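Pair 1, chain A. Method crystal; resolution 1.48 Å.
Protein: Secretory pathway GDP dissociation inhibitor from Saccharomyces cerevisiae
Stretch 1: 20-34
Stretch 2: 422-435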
# COMPACT_ATOMS: atom_id res chain seq x y z
N GLY A 20 2.01 4.92 8.68
CA GLY A 20 2.36 5.30 7.31
C GLY A 20 3.29 4.33 6.61
O GLY A 20 4.05 3.58 7.25
N ILE A 21 3.28 4.37 5.28
CA ILE A 21 4.10 3.44 4.52
C ILE A 21 5.63 3.48 4.86
O ILE A 21 6.27 2.44 4.91
CB ILE A 21 3.86 3.64 2.99
CG1 ILE A 21 4.59 2.59 2.15
CG2 ILE A 21 4.19 5.06 2.54
CD1 ILE A 21 4.31 1.18 2.52
N THR A 22 6.21 4.65 5.06
CA THR A 22 7.64 4.69 5.40
C THR A 22 7.91 3.85 6.64
O THR A 22 8.83 3.01 6.64
CB THR A 22 8.09 6.12 5.62
OG1 THR A 22 7.83 6.87 4.44
CG2 THR A 22 9.57 6.19 6.01
N GLU A 23 7.07 4.02 7.66
CA GLU A 23 7.25 3.30 8.94
C GLU A 23 6.98 1.81 8.77
O GLU A 23 7.66 0.97 9.36
CB GLU A 23 6.33 3.84 10.03
CG GLU A 23 6.82 5.11 10.69
CD GLU A 23 6.78 6.33 9.79
OE1 GLU A 23 7.63 7.24 9.99
OE2 GLU A 23 5.85 6.45 8.96
N CYS A 24 5.92 1.48 8.02
CA CYS A 24 5.59 0.07 7.83
C CYS A 24 6.73 -0.64 7.05
O CYS A 24 7.07 -1.76 7.39
CB CYS A 24 4.25 -0.12 7.14
SG CYS A 24 2.86 0.41 8.16
N ILE A 25 7.34 0.02 6.06
CA ILE A 25 8.46 -0.63 5.36
C ILE A 25 9.62 -0.88 6.30
O ILE A 25 10.20 -1.98 6.32
CB ILE A 25 8.94 0.18 4.13
CG1 ILE A 25 7.81 0.18 3.09
CG2 ILE A 25 10.19 -0.50 3.49
CD1 ILE A 25 8.09 1.08 1.85
N LEU A 26 9.94 0.15 7.08
CA LEU A 26 11.05 0.01 8.04
C LEU A 26 10.75 -1.09 9.05
O LEU A 26 11.62 -1.92 9.34
CB LEU A 26 11.34 1.35 8.71
CG LEU A 26 11.99 2.32 7.73
CD1 LEU A 26 11.76 3.74 8.23
CD2 LEU A 26 13.47 1.96 7.61
N SER A 27 9.52 -1.10 9.59
CA SER A 27 9.13 -2.14 10.56
C SER A 27 9.31 -3.53 9.93
O SER A 27 9.88 -4.46 10.55
CB SER A 27 7.69 -1.90 11.00
OG SER A 27 7.25 -2.94 11.87
N GLY A 28 8.84 -3.70 8.69
CA GLY A 28 9.03 -4.99 8.00
C GLY A 28 10.49 -5.38 7.79
O GLY A 28 10.87 -6.50 8.08
N LEU A 29 11.30 -4.43 7.31
CA LEU A 29 12.72 -4.73 7.05
C LEU A 29 13.45 -5.08 8.33
O LEU A 29 14.29 -6.01 8.35
CB LEU A 29 13.41 -3.54 6.36
CG LEU A 29 12.92 -3.26 4.94
CD1 LEU A 29 13.56 -2.00 4.45
CD2 LEU A 29 13.17 -4.45 3.99
N LEU A 30 13.17 -4.35 9.40
CA LEU A 30 13.85 -4.61 10.66
C LEU A 30 13.40 -5.94 11.29
O LEU A 30 14.22 -6.65 11.84
CB LEU A 30 13.65 -3.45 11.61
CG LEU A 30 14.37 -2.17 11.15
CD1 LEU A 30 13.86 -0.97 11.93
CD2 LEU A 30 15.92 -2.30 11.34
N SER A 31 12.11 -6.29 11.19
CA SER A 31 11.63 -7.58 11.64
C SER A 31 12.34 -8.68 10.83
O SER A 31 12.81 -9.69 11.41
CB SER A 31 10.10 -7.68 11.53
OG SER A 31 9.49 -6.91 12.55
N VAL A 32 12.42 -8.49 9.51
CA VAL A 32 13.15 -9.45 8.66
C VAL A 32 14.62 -9.61 9.09
O VAL A 32 15.15 -10.74 9.04
CB VAL A 32 13.05 -9.07 7.15
CG1 VAL A 32 14.03 -9.91 6.30
CG2 VAL A 32 11.64 -9.31 6.68
N ASP A 33 15.25 -8.51 9.49
CA ASP A 33 16.64 -8.54 9.98
C ASP A 33 16.76 -9.33 11.31
O ASP A 33 17.87 -9.61 11.76
CB ASP A 33 17.14 -7.12 10.29
CG ASP A 33 17.56 -6.32 9.05
OD1 ASP A 33 17.66 -5.08 9.20
OD2 ASP A 33 17.82 -6.91 7.97
N GLY A 34 15.63 -9.70 11.93
CA GLY A 34 15.66 -10.40 13.23
C GLY A 34 15.42 -9.52 14.45
O GLY A 34 15.53 -10.02 15.58
N HIS A 422 5.14 10.28 -7.50
CA HIS A 422 5.41 8.87 -7.29
C HIS A 422 6.25 8.66 -6.03
O HIS A 422 6.62 9.62 -5.36
CB HIS A 422 6.08 8.26 -8.53
CG HIS A 422 7.35 8.93 -8.91
ND1 HIS A 422 8.56 8.60 -8.33
CD2 HIS A 422 7.61 9.93 -9.79
CE1 HIS A 422 9.51 9.35 -8.86
NE2 HIS A 422 8.97 10.16 -9.75
N PHE A 423 6.51 7.39 -5.68
CA PHE A 423 7.05 7.05 -4.35
C PHE A 423 8.59 7.02 -4.25
O PHE A 423 9.14 6.66 -3.20
CB PHE A 423 6.43 5.71 -3.85
CG PHE A 423 5.22 5.86 -2.91
CD1 PHE A 423 5.22 6.79 -1.87
CD2 PHE A 423 4.11 5.01 -3.02
CE1 PHE A 423 4.13 6.92 -0.98
CE2 PHE A 423 3.04 5.13 -2.14
CZ PHE A 423 3.07 6.06 -1.11
N GLU A 424 9.32 7.45 -5.29
CA GLU A 424 10.78 7.34 -5.19
C GLU A 424 11.36 8.13 -4.01
O GLU A 424 12.28 7.65 -3.32
CB GLU A 424 11.46 7.73 -6.50
CG GLU A 424 12.59 6.83 -6.87
CD GLU A 424 12.23 5.33 -6.98
OE1 GLU A 424 11.06 4.95 -7.28
OE2 GLU A 424 13.14 4.53 -6.74
N SER A 425 10.85 9.33 -3.74
CA SER A 425 11.40 10.09 -2.61
C SER A 425 11.05 9.40 -1.26
O SER A 425 11.80 9.55 -0.27
CB SER A 425 10.95 11.56 -2.61
OG SER A 425 9.55 11.64 -2.45
N MET A 426 9.95 8.64 -1.21
CA MET A 426 9.57 7.92 0.02
C MET A 426 10.56 6.77 0.23
O MET A 426 11.04 6.60 1.36
CB MET A 426 8.10 7.44 -0.07
CG MET A 426 7.56 6.65 1.14
SD MET A 426 8.15 4.92 1.18
CE MET A 426 7.23 4.27 -0.25
N THR A 427 10.94 6.04 -0.83
CA THR A 427 11.94 4.96 -0.64
C THR A 427 13.34 5.54 -0.37
O THR A 427 14.14 4.93 0.33
CB THR A 427 11.95 3.93 -1.77
OG1 THR A 427 12.03 4.61 -3.02
CG2 THR A 427 10.67 3.12 -1.74
N ASP A 428 13.64 6.69 -0.95
CA ASP A 428 14.89 7.38 -0.56
C ASP A 428 14.90 7.60 0.95
O ASP A 428 15.94 7.41 1.60
CB ASP A 428 15.08 8.72 -1.30
CG ASP A 428 15.40 8.54 -2.76
OD1 ASP A 428 15.33 9.57 -3.48
OD2 ASP A 428 15.74 7.42 -3.19
N ASP A 429 13.75 8.04 1.50
CA ASP A 429 13.64 8.31 2.93
C ASP A 429 13.79 7.00 3.72
O ASP A 429 14.55 6.94 4.70
CB ASP A 429 12.29 8.97 3.25
CG ASP A 429 12.27 9.65 4.61
OD1 ASP A 429 13.36 10.04 5.12
OD2 ASP A 429 11.16 9.81 5.16
N VAL A 430 13.10 5.94 3.31
CA VAL A 430 13.31 4.63 3.95
C VAL A 430 14.80 4.24 4.00
O VAL A 430 15.32 3.85 5.04
CB VAL A 430 12.54 3.54 3.19
CG1 VAL A 430 12.97 2.10 3.60
CG2 VAL A 430 11.02 3.74 3.41
N LYS A 431 15.49 4.33 2.86
CA LYS A 431 16.90 3.89 2.78
C LYS A 431 17.76 4.75 3.68
O LYS A 431 18.66 4.24 4.40
CB LYS A 431 17.43 3.96 1.35
CG LYS A 431 16.95 2.81 0.45
CD LYS A 431 17.50 2.84 -1.01
CE LYS A 431 16.79 3.85 -1.90
NZ LYS A 431 17.19 3.79 -3.36
N ASP A 432 17.49 6.05 3.68
CA ASP A 432 18.27 6.97 4.50
C ASP A 432 18.05 6.67 5.99
O ASP A 432 19.02 6.59 6.76
CB ASP A 432 17.88 8.42 4.17
CG ASP A 432 18.67 9.42 4.97
OD1 ASP A 432 18.04 10.33 5.58
OD2 ASP A 432 19.93 9.27 5.04
N ILE A 433 16.79 6.45 6.39
CA ILE A 433 16.46 6.18 7.80
C ILE A 433 17.09 4.85 8.21
O ILE A 433 17.64 4.73 9.32
CB ILE A 433 14.91 6.13 8.05
CG1 ILE A 433 14.27 7.51 7.84
CG2 ILE A 433 14.61 5.66 9.51
CD1 ILE A 433 12.73 7.43 7.64
N TYR A 434 17.07 3.86 7.32
CA TYR A 434 17.61 2.55 7.64
C TYR A 434 19.13 2.67 7.88
O TYR A 434 19.63 2.09 8.86
CB TYR A 434 17.35 1.58 6.51
CG TYR A 434 17.80 0.17 6.80
CD1 TYR A 434 19.12 -0.21 6.56
CD2 TYR A 434 16.91 -0.77 7.31
CE1 TYR A 434 19.53 -1.50 6.81
CE2 TYR A 434 17.31 -2.07 7.57
CZ TYR A 434 18.63 -2.43 7.32
OH TYR A 434 19.01 -3.71 7.59
N PHE A 435 19.82 3.39 7.00
CA PHE A 435 21.27 3.66 7.16
C PHE A 435 21.55 4.39 8.49
O PHE A 435 22.48 4.02 9.24
CB PHE A 435 21.80 4.47 5.96
CG PHE A 435 23.26 4.82 6.06
CD1 PHE A 435 23.65 6.14 6.26
CD2 PHE A 435 24.23 3.84 5.97
CE1 PHE A 435 25.04 6.47 6.36
CE2 PHE A 435 25.60 4.15 6.07
CZ PHE A 435 25.99 5.46 6.27
O HOH W 1 8.58 9.55 4.25

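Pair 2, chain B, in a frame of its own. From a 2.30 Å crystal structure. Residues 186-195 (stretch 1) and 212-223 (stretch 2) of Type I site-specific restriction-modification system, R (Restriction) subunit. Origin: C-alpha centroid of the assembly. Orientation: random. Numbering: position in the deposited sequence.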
# COMPACT_ATOMS: atom_id res chain seq x y z
N ALA B 186 -5.74 8.17 4.53
CA ALA B 186 -6.34 8.03 3.22
C ALA B 186 -7.86 8.19 3.30
O ALA B 186 -8.45 9.02 2.61
CB ALA B 186 -5.99 6.68 2.64
N ILE B 187 -8.48 7.39 4.15
CA ILE B 187 -9.92 7.44 4.30
C ILE B 187 -10.48 8.81 4.65
O ILE B 187 -11.42 9.27 4.00
CB ILE B 187 -10.40 6.42 5.36
CG1 ILE B 187 -10.05 5.00 4.89
CG2 ILE B 187 -11.90 6.56 5.57
CD1 ILE B 187 -10.10 3.98 5.99
N ASN B 188 -9.92 9.46 5.66
CA ASN B 188 -10.38 10.77 6.09
C ASN B 188 -10.19 11.89 5.06
O ASN B 188 -11.04 12.76 4.93
CB ASN B 188 -9.69 11.15 7.40
CG ASN B 188 -10.20 10.33 8.59
OD1 ASN B 188 -10.89 9.32 8.43
ND2 ASN B 188 -9.85 10.77 9.79
N ARG B 189 -9.08 11.86 4.33
CA ARG B 189 -8.84 12.90 3.33
C ARG B 189 -9.75 12.74 2.13
O ARG B 189 -10.04 13.71 1.43
CB ARG B 189 -7.39 12.88 2.86
CG ARG B 189 -6.43 13.21 3.97
CD ARG B 189 -5.08 13.60 3.44
NE ARG B 189 -4.17 13.90 4.54
CZ ARG B 189 -2.87 14.09 4.39
NH1 ARG B 189 -2.32 14.02 3.18
NH2 ARG B 189 -2.11 14.32 5.45
N ALA B 190 -10.19 11.51 1.89
CA ALA B 190 -11.08 11.21 0.78
C ALA B 190 -12.45 11.76 1.13
O ALA B 190 -13.05 12.51 0.36
CB ALA B 190 -11.15 9.71 0.56
N VAL B 191 -12.94 11.38 2.31
CA VAL B 191 -14.24 11.83 2.81
C VAL B 191 -14.27 13.34 2.90
O VAL B 191 -15.27 13.98 2.60
CB VAL B 191 -14.50 11.24 4.19
CG1 VAL B 191 -15.80 11.80 4.77
CG2 VAL B 191 -14.54 9.72 4.10
N GLN B 192 -13.14 13.90 3.33
CA GLN B 192 -12.98 15.35 3.48
C GLN B 192 -13.06 15.99 2.09
O GLN B 192 -13.77 16.98 1.89
CB GLN B 192 -11.61 15.62 4.10
CG GLN B 192 -11.36 17.01 4.66
CD GLN B 192 -9.96 17.13 5.28
OE1 GLN B 192 -9.68 16.55 6.34
NE2 GLN B 192 -9.07 17.86 4.61
N SER B 193 -12.32 15.43 1.14
CA SER B 193 -12.30 15.92 -0.23
C SER B 193 -13.72 16.01 -0.80
O SER B 193 -14.11 17.03 -1.38
CB SER B 193 -11.48 14.98 -1.12
OG SER B 193 -10.10 15.07 -0.83
N VAL B 194 -14.47 14.93 -0.65
CA VAL B 194 -15.84 14.86 -1.14
C VAL B 194 -16.70 15.92 -0.48
O VAL B 194 -17.48 16.60 -1.14
CB VAL B 194 -16.44 13.46 -0.87
CG1 VAL B 194 -17.89 13.42 -1.25
CG2 VAL B 194 -15.66 12.43 -1.66
N LEU B 195 -16.54 16.10 0.82
CA LEU B 195 -17.33 17.09 1.53
C LEU B 195 -17.01 18.51 1.07
O LEU B 195 -17.85 19.40 1.22
CB LEU B 195 -17.13 16.97 3.04
CG LEU B 195 -17.50 15.60 3.64
CD1 LEU B 195 -17.35 15.62 5.17
CD2 LEU B 195 -18.93 15.25 3.25
N THR B 212 -8.20 -1.76 -0.58
CA THR B 212 -9.59 -2.20 -0.41
C THR B 212 -10.17 -1.84 0.95
O THR B 212 -11.37 -1.56 1.06
CB THR B 212 -9.74 -3.72 -0.63
OG1 THR B 212 -9.44 -4.04 -1.99
CG2 THR B 212 -11.15 -4.18 -0.30
N VAL B 213 -9.33 -1.84 1.99
CA VAL B 213 -9.78 -1.47 3.33
C VAL B 213 -10.24 -0.01 3.29
O VAL B 213 -11.27 0.37 3.87
CB VAL B 213 -8.64 -1.64 4.37
CG1 VAL B 213 -9.03 -0.99 5.71
CG2 VAL B 213 -8.35 -3.10 4.59
N VAL B 214 -9.45 0.81 2.59
CA VAL B 214 -9.75 2.22 2.41
C VAL B 214 -11.02 2.40 1.57
O VAL B 214 -11.92 3.13 1.95
CB VAL B 214 -8.59 2.94 1.70
CG1 VAL B 214 -9.00 4.35 1.33
CG2 VAL B 214 -7.37 2.97 2.61
N ALA B 215 -11.09 1.70 0.44
CA ALA B 215 -12.25 1.78 -0.44
C ALA B 215 -13.53 1.49 0.32
O ALA B 215 -14.52 2.21 0.18
CB ALA B 215 -12.09 0.80 -1.60
N PHE B 216 -13.49 0.43 1.15
CA PHE B 216 -14.63 0.02 1.96
C PHE B 216 -15.04 1.03 3.03
O PHE B 216 -16.21 1.37 3.15
CB PHE B 216 -14.35 -1.33 2.63
CG PHE B 216 -15.35 -1.71 3.69
CD1 PHE B 216 -16.64 -2.11 3.34
CD2 PHE B 216 -15.00 -1.66 5.05
CE1 PHE B 216 -17.56 -2.46 4.32
CE2 PHE B 216 -15.92 -2.01 6.04
CZ PHE B 216 -17.20 -2.40 5.67
N GLN B 217 -14.08 1.54 3.81
CA GLN B 217 -14.43 2.49 4.86
C GLN B 217 -14.91 3.85 4.36
O GLN B 217 -15.68 4.53 5.05
CB GLN B 217 -13.25 2.66 5.84
CG GLN B 217 -12.85 1.37 6.59
CD GLN B 217 -13.81 0.99 7.73
OE1 GLN B 217 -13.54 0.06 8.48
NE2 GLN B 217 -14.92 1.70 7.85
N ILE B 218 -14.47 4.27 3.18
CA ILE B 218 -14.94 5.55 2.65
C ILE B 218 -16.43 5.34 2.34
O ILE B 218 -17.28 6.15 2.73
CB ILE B 218 -14.21 5.92 1.33
CG1 ILE B 218 -12.72 6.22 1.61
CG2 ILE B 218 -14.86 7.13 0.70
CD1 ILE B 218 -11.87 6.39 0.35
N SER B 219 -16.73 4.24 1.66
CA SER B 219 -18.09 3.88 1.29
C SER B 219 -18.97 3.76 2.52
O SER B 219 -20.06 4.32 2.57
CB SER B 219 -18.10 2.53 0.55
OG SER B 219 -17.11 2.51 -0.45
N TRP B 220 -18.50 3.03 3.53
CA TRP B 220 -19.28 2.87 4.73
C TRP B 220 -19.54 4.22 5.40
O TRP B 220 -20.69 4.55 5.72
CB TRP B 220 -18.58 1.90 5.69
CG TRP B 220 -19.37 1.60 6.92
CD1 TRP B 220 -19.19 2.13 8.16
CD2 TRP B 220 -20.46 0.67 7.03
NE1 TRP B 220 -20.09 1.59 9.04
CE2 TRP B 220 -20.88 0.69 8.37
CE3 TRP B 220 -21.11 -0.18 6.13
CZ2 TRP B 220 -21.93 -0.11 8.85
CZ3 TRP B 220 -22.15 -0.98 6.59
CH2 TRP B 220 -22.55 -0.94 7.94
N LYS B 221 -18.50 5.02 5.60
CA LYS B 221 -18.65 6.33 6.23
C LYS B 221 -19.73 7.16 5.54
O LYS B 221 -20.68 7.61 6.19
CB LYS B 221 -17.32 7.10 6.25
CG LYS B 221 -16.39 6.74 7.41
CD LYS B 221 -15.07 7.52 7.39
CE LYS B 221 -15.26 9.01 7.65
NZ LYS B 221 -15.63 9.32 9.06
N LEU B 222 -19.60 7.37 4.24
CA LEU B 222 -20.57 8.16 3.49
C LEU B 222 -21.95 7.50 3.37
O LEU B 222 -22.96 8.19 3.42
CB LEU B 222 -20.03 8.46 2.10
CG LEU B 222 -18.81 9.38 2.02
CD1 LEU B 222 -18.04 9.10 0.75
CD2 LEU B 222 -19.26 10.82 2.08
N TRP B 223 -21.99 6.18 3.23
CA TRP B 223 -23.26 5.47 3.10
C TRP B 223 -24.11 5.57 4.36
O TRP B 223 -25.19 6.17 4.37
CB TRP B 223 -23.02 4.00 2.77
CG TRP B 223 -24.29 3.22 2.55
CD1 TRP B 223 -25.19 3.38 1.53
CD2 TRP B 223 -24.77 2.13 3.34
NE1 TRP B 223 -26.20 2.46 1.64
CE2 TRP B 223 -25.97 1.68 2.75
CE3 TRP B 223 -24.32 1.50 4.50
CZ2 TRP B 223 -26.72 0.62 3.27
CZ3 TRP B 223 -25.06 0.44 5.03
CH2 TRP B 223 -26.24 0.01 4.41

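Pair 1 and pair 2 each pack two helices at nearly the same angle. The helix directions differ by 44° in pair 1 and 43° in pair 2, and both signed crossing angles are negative. The axes approach to 9.7 Å in pair 1 and 9.2 Å in pair 2. Fourteen central residues superpose with an RMSD of 0.3 Å over N, CA and C. The buried surface is 583 Å² in pair 1 and 495 Å² in pair 2.

The first key position is Thr A22, which matches Ile B187. Each side chain is a knob in a hole of four residues. Thr A22 sits among Met A426, Asp A429, Val A430 and Ile A433. Ile B187 sits among the matching Val B214, Gln B217, Ile B218 and Lys B221. The threonine fills its hole with a methyl and a hydroxyl. Thr A22 CG2 lies 3.8 Å from Ile A433 CD1. Thr A22 CG2 also lies 3.9 Å from Val A430 CG2. Thr A22 OG1 lies 3.3 Å from Met A426 CG. The hydroxyl also gives pair 1 a polar link. Thr A22 OG1 donates to water 1 at 2.8 Å, and the same water donates to Asp A429 OD2 at 2.7 Å. The isoleucine fills its hole with carbon alone. Ile B187 CD1 reaches Gln B217 CB at 3.4 Å, and Ile B187 CG2 lies 3.8 Å from Lys B221 CD.

Ile A25 matches Ala B190, and Val A430 matches Ile B218. Here bulk is distributed differently. In pair 1 the larger side chain is on the first helix, and Ile A25 CG2 meets Val A430 CG1 at 3.8 Å. In pair 2 the larger one is on the second helix, and Ile B218 CD1 reaches Ala B190 CB at 3.4 Å. Val A430 is itself a knob, seated among Thr A22, Ile A25, Leu A26 and Leu A29.

Ile A21 matches Ala B186, and Met A426 matches Val B214. Ile A21 CG1 touches Met A426 CE at 3.9 Å. Ala B186 CB touches Val B214 CG2 at 4.0 Å. The smaller pair reaches a similar contact distance because the backbones are closer here: Ala B186 CA lies 6.8 Å from Val B214 CA, against 8.4 Å between Ile A21 CA and Met A426 CA.

Leu A26 matches Val B191, and Ile A433 matches Lys B221. Leu A26 CD1 packs on Ile A433 CG2 at 3.7 Å. In pair 2 the aliphatic part of a lysine takes this role, with Lys B221 CE 3.7 Å from Val B191 CG2. Its NZ is hydrogen-bonded elsewhere in the structure.

Tyr A434 matches Leu B222. Tyr A434 meets Leu A29, and Leu B222 meets the matching Val B194: Leu A29 CB lies 4.3 Å from Tyr A434 CE2, and Val B194 CG1 lies 4.4 Å from Leu B222 CD2. The tyrosine extends further. Tyr A434 OH donates a short hydrogen bond of 2.5 Å to Asp A33 OD1, which lies at the ring edge. Asp A33 has no matched position, so this bond is not compared.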